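Local coordinates for protein kinectin 1 (Kinesin receptor) (Legionella pneumophila, PDB 4MU6) that is a Legionella effector of unresolved molecular function, probably membrane-associated through the rest of the protein, whose N-terminal coiled-coil domain is a long, largely helical rod, at residues I10-V14 with E254-N259; L53-R57 with C248-I252; Q76-D80 with R207-R211; Q115-L119 with R169-I173; L267-N272 with L286-I290. All blocks are in the same frame, centred on the assembly; numbering follows the deposited sequence.

Interaction 1. Residues I10-V14 with E254-N259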
# COMPACT_ATOMS: atom_id res chain seq x y z
N ILE A 10 4.10 32.41 5.17
CA ILE A 10 3.01 32.95 4.36
C ILE A 10 3.18 34.45 4.06
O ILE A 10 2.84 34.92 2.97
CB ILE A 10 1.62 32.63 4.98
CG1 ILE A 10 0.50 32.86 3.97
CG2 ILE A 10 1.40 33.43 6.24
CD1 ILE A 10 0.49 31.83 2.85
N GLU A 11 3.73 35.20 5.01
CA GLU A 11 3.93 36.63 4.85
C GLU A 11 4.95 36.91 3.76
O GLU A 11 4.76 37.79 2.91
CB GLU A 11 4.38 37.26 6.17
CG GLU A 11 4.55 38.76 6.10
CD GLU A 11 4.75 39.40 7.47
OE1 GLU A 11 4.08 38.98 8.44
OE2 GLU A 11 5.59 40.32 7.58
N GLU A 12 6.04 36.17 3.79
CA GLU A 12 7.09 36.32 2.80
C GLU A 12 6.62 35.91 1.39
O GLU A 12 7.04 36.49 0.39
CB GLU A 12 8.30 35.49 3.22
CG GLU A 12 9.55 35.74 2.44
CD GLU A 12 10.69 34.89 2.96
OE1 GLU A 12 10.62 34.46 4.13
OE2 GLU A 12 11.64 34.62 2.19
N LEU A 13 5.72 34.94 1.32
CA LEU A 13 5.20 34.51 0.02
C LEU A 13 4.31 35.60 -0.60
O LEU A 13 4.48 35.96 -1.77
CB LEU A 13 4.42 33.20 0.13
CG LEU A 13 3.79 32.69 -1.18
CD1 LEU A 13 4.86 32.43 -2.21
CD2 LEU A 13 3.00 31.42 -0.94
N VAL A 14 3.38 36.11 0.19
CA VAL A 14 2.48 37.15 -0.29
C VAL A 14 3.27 38.39 -0.72
O VAL A 14 2.99 38.99 -1.76
CB VAL A 14 1.42 37.50 0.77
CG1 VAL A 14 0.47 38.58 0.27
CG2 VAL A 14 0.63 36.24 1.16
N GLU A 254 -5.05 32.28 5.23
CA GLU A 254 -4.11 33.19 5.87
C GLU A 254 -3.61 34.28 4.91
O GLU A 254 -3.65 35.48 5.22
CB GLU A 254 -2.91 32.42 6.43
CG GLU A 254 -2.36 33.00 7.72
CD GLU A 254 -1.45 32.03 8.45
OE1 GLU A 254 -1.62 30.80 8.30
OE2 GLU A 254 -0.56 32.51 9.20
N ALA A 255 -3.11 33.83 3.77
CA ALA A 255 -2.63 34.72 2.73
C ALA A 255 -3.71 35.70 2.30
O ALA A 255 -3.42 36.85 1.99
CB ALA A 255 -2.14 33.90 1.51
N ASP A 256 -4.95 35.23 2.27
CA ASP A 256 -6.10 36.09 2.00
C ASP A 256 -6.20 37.19 3.05
O ASP A 256 -6.39 38.36 2.73
CB ASP A 256 -7.39 35.26 1.99
CG ASP A 256 -8.63 36.12 1.81
OD1 ASP A 256 -9.07 36.79 2.78
OD2 ASP A 256 -9.19 36.10 0.69
N GLN A 257 -6.07 36.80 4.32
CA GLN A 257 -6.24 37.74 5.43
C GLN A 257 -5.24 38.90 5.42
O GLN A 257 -5.57 40.02 5.80
CB GLN A 257 -6.13 37.01 6.77
CG GLN A 257 -7.32 36.15 7.11
CD GLN A 257 -8.55 36.98 7.41
OE1 GLN A 257 -9.35 37.28 6.52
NE2 GLN A 257 -8.71 37.37 8.67
N ILE A 258 -4.02 38.62 4.98
CA ILE A 258 -2.94 39.59 5.09
C ILE A 258 -2.60 40.30 3.78
O ILE A 258 -1.75 41.17 3.76
CB ILE A 258 -1.66 38.92 5.61
CG1 ILE A 258 -1.14 37.90 4.59
CG2 ILE A 258 -1.91 38.26 6.97
CD1 ILE A 258 0.22 37.34 4.93
N ASN A 259 -3.26 39.90 2.69
CA ASN A 259 -3.00 40.44 1.36
C ASN A 259 -3.14 41.97 1.31
O ASN A 259 -2.20 42.68 0.95
CB ASN A 259 -3.96 39.80 0.35
CG ASN A 259 -3.68 40.20 -1.09
OD1 ASN A 259 -4.10 41.27 -1.53
ND2 ASN A 259 -3.01 39.32 -1.85
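With CG1 trans to its backbone nitrogen (chi1 -164°) and the chain then turned at chi2, Ile-10 delivers CD1 to the methyl of Ala-255, 3.6 Å from that CB. Val-14, one turn on, brings CG2 to the same methyl, 3.6 Å from Ala-255 CB. Alanine suits this spot because its short side chain lets both branched residues settle close to segment 254-259, where the nearest CA atoms, those of Ile-10 and Ala-255, are 6.1 Å apart. Ile-258 has CG1 set between its own nitrogen and carbonyl carbon (chi1 65°), which carries CD1 over segment 10-14, 3.8 Å from Glu-11 CA and 3.9 Å from Val-14 CG2. At one margin the Glu-254 carboxylate rests beside a methyl, its OE2 3.7 Å from Ile-10 CG2. Further along, on the buried side, Val-14 CG1 packs against Asn-259, whose OD1 accepts a hydrogen bond from the backbone N of Ile-42. No hydrogen bond links the two segments, so shape and apolar contact hold them. Val-49 of helix 43-105 touches Ala-255 from a third helix. With segment axes inclined at 61°, this is steeply crossed helix-helix packing, a short N-terminal helix lying across a long helix of the rod.

Interaction 2. Residues L53-R57 with C248-I252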
# COMPACT_ATOMS: atom_id res chain seq x y z
N LEU A 53 0.51 28.00 -3.86
CA LEU A 53 0.21 27.11 -2.73
C LEU A 53 -0.31 25.75 -3.19
O LEU A 53 0.02 24.71 -2.61
CB LEU A 53 -0.75 27.77 -1.74
CG LEU A 53 -0.09 28.88 -0.91
CD1 LEU A 53 -1.13 29.74 -0.22
CD2 LEU A 53 0.84 28.24 0.11
N LEU A 54 -1.11 25.75 -4.25
CA LEU A 54 -1.68 24.51 -4.77
C LEU A 54 -0.60 23.63 -5.36
O LEU A 54 -0.62 22.39 -5.16
CB LEU A 54 -2.75 24.80 -5.81
CG LEU A 54 -4.01 25.44 -5.23
CD1 LEU A 54 -4.86 25.96 -6.35
CD2 LEU A 54 -4.78 24.42 -4.37
N LYS A 55 0.33 24.25 -6.09
CA LYS A 55 1.46 23.53 -6.66
C LYS A 55 2.31 22.92 -5.56
O LYS A 55 2.75 21.78 -5.67
CB LYS A 55 2.32 24.41 -7.54
CG LYS A 55 1.76 24.69 -8.93
CD LYS A 55 2.57 25.80 -9.63
CE LYS A 55 2.06 26.12 -11.04
NZ LYS A 55 0.81 26.93 -11.08
N SER A 56 2.55 23.70 -4.51
CA SER A 56 3.28 23.24 -3.33
C SER A 56 2.58 22.07 -2.64
O SER A 56 3.22 21.09 -2.24
CB SER A 56 3.45 24.39 -2.34
OG SER A 56 4.37 25.35 -2.84
N ARG A 57 1.26 22.19 -2.48
CA ARG A 57 0.47 21.13 -1.89
C ARG A 57 0.57 19.89 -2.75
O ARG A 57 0.76 18.78 -2.25
CB ARG A 57 -1.00 21.53 -1.80
CG ARG A 57 -1.87 20.39 -1.21
CD ARG A 57 -3.30 20.55 -1.68
NE ARG A 57 -3.36 20.43 -3.13
CZ ARG A 57 -4.40 20.79 -3.88
NH1 ARG A 57 -5.47 21.32 -3.31
NH2 ARG A 57 -4.35 20.62 -5.20
N CYS A 248 -3.25 23.35 3.19
CA CYS A 248 -3.26 24.23 2.03
C CYS A 248 -4.44 25.21 2.08
O CYS A 248 -4.27 26.40 1.79
CB CYS A 248 -3.34 23.41 0.75
SG CYS A 248 -3.29 24.40 -0.76
N SER A 249 -5.62 24.71 2.45
CA SER A 249 -6.77 25.60 2.63
C SER A 249 -6.51 26.68 3.69
O SER A 249 -6.94 27.83 3.52
CB SER A 249 -8.03 24.83 2.98
OG SER A 249 -8.75 24.54 1.80
N ASP A 250 -5.81 26.32 4.75
CA ASP A 250 -5.54 27.26 5.84
C ASP A 250 -4.54 28.33 5.42
O ASP A 250 -4.67 29.50 5.78
CB ASP A 250 -5.00 26.54 7.08
CG ASP A 250 -6.05 25.71 7.78
OD1 ASP A 250 -7.25 25.87 7.46
OD2 ASP A 250 -5.68 24.91 8.67
N LEU A 251 -3.52 27.91 4.67
CA LEU A 251 -2.51 28.82 4.15
C LEU A 251 -3.10 29.81 3.15
O LEU A 251 -2.76 31.00 3.13
CB LEU A 251 -1.38 28.01 3.51
CG LEU A 251 -0.35 27.47 4.51
CD1 LEU A 251 0.61 26.49 3.85
CD2 LEU A 251 0.41 28.63 5.16
N ILE A 252 -4.02 29.32 2.33
CA ILE A 252 -4.72 30.21 1.42
C ILE A 252 -5.55 31.23 2.19
O ILE A 252 -5.51 32.43 1.89
CB ILE A 252 -5.57 29.42 0.41
CG1 ILE A 252 -4.65 28.65 -0.54
CG2 ILE A 252 -6.47 30.37 -0.39
CD1 ILE A 252 -5.31 27.48 -1.20
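Leu-53 is the main bump of segment 53-57, and it drops into the hollow between Leu-251 and Ile-252. One prong, Leu-53 CD1, lies 3.7 Å from Ile-252 CG1; the other, Leu-53 CD2, comes within 4.1 Å of Leu-251 CB. Leu-53 lies alongside Ile-252, pointing the other way, and crosses Leu-251 nearly perpendicularly. The fork of leucine suits the site, each methyl taking a different wall. The return bump is Cys-248, whose sulfur points away from its own nitrogen (chi1 -178°) and enters the hollow framed by Leu-53, Leu-54 and Arg-57. There Cys-248 SG is 3.8 Å from Leu-53 O and 3.9 Å from Leu-54 CD2, a small group that suits the close approach of the two helices. Arg-57 closes the end with its hydrocarbon part, CD resting 3.8 Å from Cys-248 CB. Its guanidinium lies beyond, with Leu-54 CD2 above one face, toward the rim, and a long, weak ion pair from NH1 to Glu-245. The segments run nearly antiparallel, at 160°, their axes 10.1 Å apart. Helix 10-22 adds Ile-10 against Leu-53 and Leu-251, while Leu-5 touches Arg-57 and Cys-248, so the N-terminal region covers one flank of the two-helix seam.

Interaction 3. Residues Q76-D80 with R207-R211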
# COMPACT_ATOMS: atom_id res chain seq x y z
N GLN A 76 5.45 -5.94 1.09
CA GLN A 76 4.81 -7.03 0.34
C GLN A 76 5.82 -7.93 -0.35
O GLN A 76 5.63 -9.16 -0.40
CB GLN A 76 3.83 -6.51 -0.70
CG GLN A 76 3.11 -7.63 -1.44
CD GLN A 76 2.01 -8.29 -0.61
OE1 GLN A 76 1.05 -7.64 -0.20
NE2 GLN A 76 2.14 -9.60 -0.38
N LEU A 77 6.87 -7.34 -0.91
CA LEU A 77 7.90 -8.14 -1.57
C LEU A 77 8.52 -9.10 -0.56
O LEU A 77 8.58 -10.30 -0.80
CB LEU A 77 8.97 -7.28 -2.24
CG LEU A 77 9.95 -8.06 -3.12
CD1 LEU A 77 9.24 -8.91 -4.19
CD2 LEU A 77 10.97 -7.14 -3.79
N ALA A 78 8.94 -8.57 0.58
CA ALA A 78 9.47 -9.41 1.66
C ALA A 78 8.51 -10.53 2.13
O ALA A 78 8.94 -11.66 2.37
CB ALA A 78 9.93 -8.53 2.84
N GLU A 79 7.21 -10.22 2.25
CA GLU A 79 6.22 -11.23 2.63
C GLU A 79 6.19 -12.33 1.59
O GLU A 79 6.14 -13.51 1.93
CB GLU A 79 4.82 -10.63 2.72
CG GLU A 79 4.35 -10.21 4.10
CD GLU A 79 2.94 -9.66 4.08
OE1 GLU A 79 2.76 -8.44 3.83
OE2 GLU A 79 1.99 -10.44 4.29
N ASP A 80 6.21 -11.93 0.33
CA ASP A 80 6.15 -12.87 -0.78
C ASP A 80 7.38 -13.77 -0.86
O ASP A 80 7.26 -14.94 -1.23
CB ASP A 80 5.92 -12.16 -2.10
CG ASP A 80 4.50 -11.67 -2.26
OD1 ASP A 80 3.72 -11.86 -1.32
OD2 ASP A 80 4.17 -11.08 -3.31
N ARG A 207 1.33 -10.53 -8.64
CA ARG A 207 1.92 -9.36 -8.01
C ARG A 207 3.26 -9.01 -8.67
O ARG A 207 3.56 -7.84 -8.89
CB ARG A 207 2.04 -9.51 -6.48
CG ARG A 207 0.68 -9.54 -5.76
CD ARG A 207 0.80 -9.40 -4.26
NE ARG A 207 1.36 -10.56 -3.59
CZ ARG A 207 0.63 -11.57 -3.12
NH1 ARG A 207 -0.69 -11.55 -3.28
NH2 ARG A 207 1.21 -12.59 -2.49
N ALA A 208 4.04 -10.04 -8.99
CA ALA A 208 5.31 -9.87 -9.66
C ALA A 208 5.13 -9.27 -11.06
O ALA A 208 5.97 -8.49 -11.52
CB ALA A 208 6.06 -11.19 -9.72
N GLN A 209 4.04 -9.62 -11.72
CA GLN A 209 3.75 -9.00 -13.00
C GLN A 209 3.49 -7.50 -12.82
O GLN A 209 3.99 -6.66 -13.59
CB GLN A 209 2.54 -9.67 -13.64
CG GLN A 209 2.19 -9.10 -15.01
CD GLN A 209 3.06 -9.68 -16.12
OE1 GLN A 209 3.95 -10.50 -15.88
NE2 GLN A 209 2.79 -9.26 -17.36
N ALA A 210 2.71 -7.17 -11.79
CA ALA A 210 2.37 -5.78 -11.52
C ALA A 210 3.62 -4.97 -11.22
O ALA A 210 3.71 -3.79 -11.55
CB ALA A 210 1.40 -5.67 -10.35
N ARG A 211 4.59 -5.61 -10.57
CA ARG A 211 5.83 -4.91 -10.23
C ARG A 211 6.58 -4.45 -11.48
O ARG A 211 7.19 -3.39 -11.47
CB ARG A 211 6.72 -5.75 -9.31
CG ARG A 211 6.13 -5.94 -7.91
CD ARG A 211 7.12 -6.57 -6.95
NE ARG A 211 6.45 -6.95 -5.71
CZ ARG A 211 5.99 -8.17 -5.44
NH1 ARG A 211 6.13 -9.17 -6.30
NH2 ARG A 211 5.38 -8.39 -4.29
O HOH W 1 5.25 -11.81 -5.70
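A buried salt-bridge network joins helix 43-105, in its predicted coiled-coil portion, to helix 158-217, and its hub is the carboxylate of Asp-80. Arg-207 grips it side-on: NE donates to Asp-80 OD2 at 2.9 Å in a nearly straight bond (167°) that uses the syn lone pair, while NH2 reaches Asp-80 OD1 at 2.9 Å, the carboxylate and guanidinium planes turned 42° apart. Arg-211 comes from one turn later, its chain stretched out along CG, CD and NE, and its NH2 meets Asp-80 OD2 at 3.1 Å from above the carboxylate plane. A water donates to Asp-80 OD2 and accepts from Arg-211 NH1. Gln-76 adds a further donor: its NE2 binds Asp-80 OD1 at 2.9 Å, from the opposite face to Arg-207 NH2. Its OE1 is in turn held by Asn-229 and by the backbone N of Ser-226. Leu-77 places CD1 over the centre of the Arg-211 guanidinium, 3.6 Å from CZ, while Asp-80 OD2 and the water meet its edge. Long arginines suit segment axes 12.0 Å apart. Each Asp-80 oxygen thus accepts two protein hydrogen bonds, and OD2 a third from the water; two nearby guanidinium groups probably favour the ionised carboxylate here.

Interaction 4. Residues Q115-L119 with R169-I173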
# COMPACT_ATOMS: atom_id res chain seq x y z
N GLN A 115 0.54 -62.85 3.48
CA GLN A 115 -0.06 -63.18 4.77
C GLN A 115 -1.19 -64.18 4.59
O GLN A 115 -1.35 -65.12 5.39
CB GLN A 115 -0.59 -61.93 5.46
CG GLN A 115 0.47 -60.91 5.88
CD GLN A 115 1.52 -61.48 6.81
OE1 GLN A 115 1.20 -62.18 7.78
NE2 GLN A 115 2.79 -61.19 6.53
N GLN A 116 -1.99 -63.97 3.55
CA GLN A 116 -3.16 -64.82 3.31
C GLN A 116 -2.77 -66.24 2.94
O GLN A 116 -3.41 -67.20 3.36
CB GLN A 116 -4.05 -64.20 2.25
CG GLN A 116 -5.00 -63.18 2.84
CD GLN A 116 -5.73 -62.39 1.80
OE1 GLN A 116 -5.37 -62.43 0.62
NE2 GLN A 116 -6.76 -61.67 2.21
N THR A 117 -1.71 -66.36 2.17
CA THR A 117 -1.14 -67.65 1.81
C THR A 117 -0.67 -68.38 3.05
O THR A 117 -1.00 -69.55 3.26
CB THR A 117 0.02 -67.45 0.84
OG1 THR A 117 -0.51 -67.02 -0.42
CG2 THR A 117 0.80 -68.74 0.66
N GLU A 118 0.10 -67.70 3.89
CA GLU A 118 0.51 -68.29 5.15
C GLU A 118 -0.70 -68.61 6.03
O GLU A 118 -0.72 -69.62 6.74
CB GLU A 118 1.49 -67.37 5.90
CG GLU A 118 2.78 -67.06 5.14
CD GLU A 118 3.80 -68.19 5.20
OE1 GLU A 118 3.44 -69.33 5.56
OE2 GLU A 118 4.99 -67.92 4.90
N LEU A 119 -1.71 -67.74 6.00
CA LEU A 119 -2.90 -67.97 6.82
C LEU A 119 -3.64 -69.22 6.35
O LEU A 119 -4.17 -69.99 7.15
CB LEU A 119 -3.82 -66.75 6.77
CG LEU A 119 -5.17 -66.86 7.47
CD1 LEU A 119 -5.01 -67.31 8.93
CD2 LEU A 119 -5.89 -65.52 7.39
N ARG A 169 -1.75 -63.73 12.20
CA ARG A 169 -1.87 -63.49 10.76
C ARG A 169 -3.04 -62.56 10.46
O ARG A 169 -2.92 -61.64 9.64
CB ARG A 169 -2.06 -64.79 9.98
CG ARG A 169 -0.85 -65.71 9.96
CD ARG A 169 0.31 -65.08 9.21
NE ARG A 169 1.50 -65.92 9.28
CZ ARG A 169 2.64 -65.64 8.66
NH1 ARG A 169 2.72 -64.54 7.94
NH2 ARG A 169 3.70 -66.44 8.76
N GLU A 170 -4.16 -62.79 11.13
CA GLU A 170 -5.38 -62.02 10.89
C GLU A 170 -5.26 -60.57 11.33
O GLU A 170 -5.78 -59.66 10.68
CB GLU A 170 -6.59 -62.67 11.56
CG GLU A 170 -6.98 -64.01 10.97
CD GLU A 170 -8.34 -64.49 11.47
OE1 GLU A 170 -8.46 -64.84 12.67
OE2 GLU A 170 -9.29 -64.53 10.65
N ILE A 171 -4.59 -60.34 12.46
CA ILE A 171 -4.35 -58.98 12.92
C ILE A 171 -3.42 -58.27 11.93
O ILE A 171 -3.60 -57.09 11.62
CB ILE A 171 -3.76 -58.96 14.35
CG1 ILE A 171 -4.83 -59.37 15.38
CG2 ILE A 171 -3.21 -57.57 14.69
CD1 ILE A 171 -4.31 -59.65 16.80
N LYS A 172 -2.44 -59.00 11.42
CA LYS A 172 -1.49 -58.41 10.49
C LYS A 172 -2.22 -57.97 9.22
O LYS A 172 -1.99 -56.89 8.71
CB LYS A 172 -0.34 -59.37 10.18
CG LYS A 172 0.66 -58.84 9.13
CD LYS A 172 1.22 -57.47 9.50
CE LYS A 172 2.30 -57.06 8.52
NZ LYS A 172 2.87 -55.71 8.76
N ILE A 173 -3.13 -58.82 8.75
CA ILE A 173 -3.88 -58.53 7.54
C ILE A 173 -4.81 -57.34 7.75
O ILE A 173 -4.95 -56.48 6.88
CB ILE A 173 -4.65 -59.78 7.06
CG1 ILE A 173 -3.66 -60.80 6.51
CG2 ILE A 173 -5.70 -59.41 6.05
CD1 ILE A 173 -4.23 -62.21 6.37
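The side-chain oxygen of Gln-115 accepts the one hydrogen bond between the two segments, from Arg-169 NH1 to Gln-115 OE1 at 2.8 Å. The acceptor is close to the guanidinium plane, but the donor sits above the plane of the amide. Arg-169 bends at chi2 (-65°), which folds its chain across the interface and lays the guanidinium against Glu-118. Glu-118 CB lies over the centre of that cationic face, 3.5 Å from Arg-169 CZ. The carboxylate stacks nearly parallel to it, 19° off, and Glu-118 OE1 is 4.3 Å from Arg-169 NH2: near enough for attraction between charges, but without an N-H directed at the oxygen. Beneath this polar layer the aliphatic parts mesh. Gln-115 CB presses on Ile-173 CG1 at 3.4 Å, and Lys-172 lends its CG to the flank of the Gln-115 amide. Ile-173 CD1 fits between Gln-116 CG, at 3.7 Å, and Leu-119 CD2, at 3.8 Å. Glutamine, arginine and lysine suit a surface seam, since their methylenes pack while their polar ends can bond or reach toward solvent. Helices 108-127 and 158-217 run antiparallel here, at 161°, and helix 158-217 continues the seam on both sides, with Leu-176 against Gln-115 and Ile-166 against Leu-119.

Interaction 5. Residues L267-N272 with L286-I290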
# COMPACT_ATOMS: atom_id res chain seq x y z
N LEU A 267 2.64 49.49 -1.77
CA LEU A 267 2.19 50.40 -2.81
C LEU A 267 2.76 51.77 -2.50
O LEU A 267 3.16 52.51 -3.41
CB LEU A 267 0.67 50.47 -2.82
CG LEU A 267 0.10 51.53 -3.76
CD1 LEU A 267 0.46 51.18 -5.21
CD2 LEU A 267 -1.41 51.63 -3.59
N GLN A 268 2.79 52.09 -1.21
CA GLN A 268 3.37 53.33 -0.72
C GLN A 268 4.83 53.40 -1.21
O GLN A 268 5.24 54.42 -1.78
CB GLN A 268 3.27 53.41 0.81
CG GLN A 268 3.66 54.74 1.42
CD GLN A 268 2.60 55.83 1.25
OE1 GLN A 268 2.48 56.43 0.18
NE2 GLN A 268 1.84 56.08 2.31
N LYS A 269 5.57 52.31 -1.03
CA LYS A 269 6.96 52.25 -1.48
C LYS A 269 7.07 52.47 -2.98
O LYS A 269 7.87 53.27 -3.44
CB LYS A 269 7.62 50.93 -1.09
CG LYS A 269 7.75 50.73 0.41
CD LYS A 269 7.89 49.27 0.80
CE LYS A 269 9.27 48.71 0.47
NZ LYS A 269 9.39 47.25 0.79
N TYR A 270 6.25 51.74 -3.73
CA TYR A 270 6.15 51.89 -5.18
C TYR A 270 5.86 53.34 -5.58
O TYR A 270 6.41 53.83 -6.57
CB TYR A 270 5.02 50.99 -5.66
CG TYR A 270 4.62 51.11 -7.11
CD1 TYR A 270 5.24 50.33 -8.08
CD2 TYR A 270 3.58 51.95 -7.50
CE1 TYR A 270 4.86 50.41 -9.41
CE2 TYR A 270 3.19 52.03 -8.83
CZ TYR A 270 3.84 51.25 -9.78
OH TYR A 270 3.47 51.30 -11.11
N LEU A 271 5.02 54.00 -4.81
CA LEU A 271 4.64 55.38 -5.10
C LEU A 271 5.74 56.38 -4.77
O LEU A 271 5.64 57.57 -5.11
CB LEU A 271 3.34 55.75 -4.38
CG LEU A 271 2.05 55.09 -4.88
CD1 LEU A 271 0.87 55.67 -4.14
CD2 LEU A 271 1.89 55.27 -6.39
N ASN A 272 6.79 55.91 -4.11
CA ASN A 272 7.88 56.79 -3.70
C ASN A 272 9.14 56.51 -4.52
O ASN A 272 10.04 57.34 -4.59
CB ASN A 272 8.20 56.61 -2.21
CG ASN A 272 7.11 57.16 -1.29
OD1 ASN A 272 6.46 58.17 -1.57
ND2 ASN A 272 6.94 56.50 -0.16
N LEU A 286 -3.48 59.41 -5.13
CA LEU A 286 -3.55 58.05 -4.60
C LEU A 286 -3.21 58.05 -3.11
O LEU A 286 -3.81 57.31 -2.31
CB LEU A 286 -2.62 57.11 -5.36
CG LEU A 286 -3.03 56.67 -6.77
CD1 LEU A 286 -1.85 55.97 -7.40
CD2 LEU A 286 -4.26 55.74 -6.75
N LYS A 287 -2.25 58.89 -2.75
CA LYS A 287 -1.86 59.09 -1.37
C LYS A 287 -3.02 59.62 -0.54
O LYS A 287 -3.21 59.23 0.61
CB LYS A 287 -0.66 60.03 -1.29
CG LYS A 287 0.67 59.36 -1.67
CD LYS A 287 1.73 60.42 -2.03
CE LYS A 287 3.11 60.08 -1.46
NZ LYS A 287 3.57 58.70 -1.78
N SER A 288 -3.82 60.49 -1.14
CA SER A 288 -5.04 60.96 -0.50
C SER A 288 -5.98 59.79 -0.16
O SER A 288 -6.52 59.73 0.94
CB SER A 288 -5.74 61.99 -1.38
OG SER A 288 -7.02 62.31 -0.86
N VAL A 289 -6.18 58.87 -1.09
CA VAL A 289 -7.05 57.73 -0.83
C VAL A 289 -6.43 56.80 0.22
O VAL A 289 -7.12 56.30 1.12
CB VAL A 289 -7.39 56.92 -2.12
CG1 VAL A 289 -8.37 55.81 -1.78
CG2 VAL A 289 -7.99 57.82 -3.15
N ILE A 290 -5.12 56.61 0.11
CA ILE A 290 -4.40 55.77 1.06
C ILE A 290 -4.51 56.29 2.49
O ILE A 290 -4.82 55.52 3.42
CB ILE A 290 -2.94 55.60 0.61
CG1 ILE A 290 -2.89 54.65 -0.60
CG2 ILE A 290 -2.08 55.06 1.74
CD1 ILE A 290 -1.56 54.65 -1.34
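Apolar packing fills the inner side of this contact. Ile-290 CD1 stands between two leucines, 3.8 Å from Leu-267 CD2 and 3.8 Å from Leu-271 CD1, and the side chains of Leu-271 and Ile-290 meet tip to tip. The other branch, Leu-271 CD2, meets Leu-286 CD1 at 3.9 Å, those two side chains crossing at about a right angle. Branched aliphatic residues suit this layer, for the segment axes are 11.4 Å apart and their methyls bridge the interval. Hydrogen bonding takes the outer side, where the Lys-287 ammonium is shared by two side-chain carbonyls: NZ donates to Asn-272 OD1 at 2.9 Å and to Gln-268 OE1 at 3.2 Å. Bends at chi3 and chi4 (chi4 51°) turn the end of Lys-287 toward both acceptors. The Asn-272 bond meets its oxygen from above the carbonyl plane, and the Gln-268 bond is tilted from its own. Here two neutral amides, rather than a carboxylate, hold the ammonium group, while Lys-287 NZ also passes over Leu-271 CB at 3.9 Å. Ile-36, on a third helix, 29-38, packs on Leu-267 and Ile-290. Two successive antiparallel helices, inclined at 158° and briefly connected, make this a helical hairpin at one end of the elongated domain.

From the N terminus, helix 10-22 opens the largest loop, which interaction 1 closes 240 residues later on helix 227-273. Interaction 2 nests inside it and touches it directly, through Ile-10 and Leu-53, their centres 11 Å apart. Interaction 3 nests within interaction 2, tying the middle of helix 43-105 to helix 158-217, and interaction 4 lies innermost, pairing helices 108-127 and 158-217 toward the far end of the rod, its centre 100 Å from that of interaction 1. Interaction 5 follows in series, closing a short hairpin between helices 227-273 and 280-294. No loops cross: four are concentric, while interactions 4 and 5 lie toward opposite ends, 119 Å apart between centres.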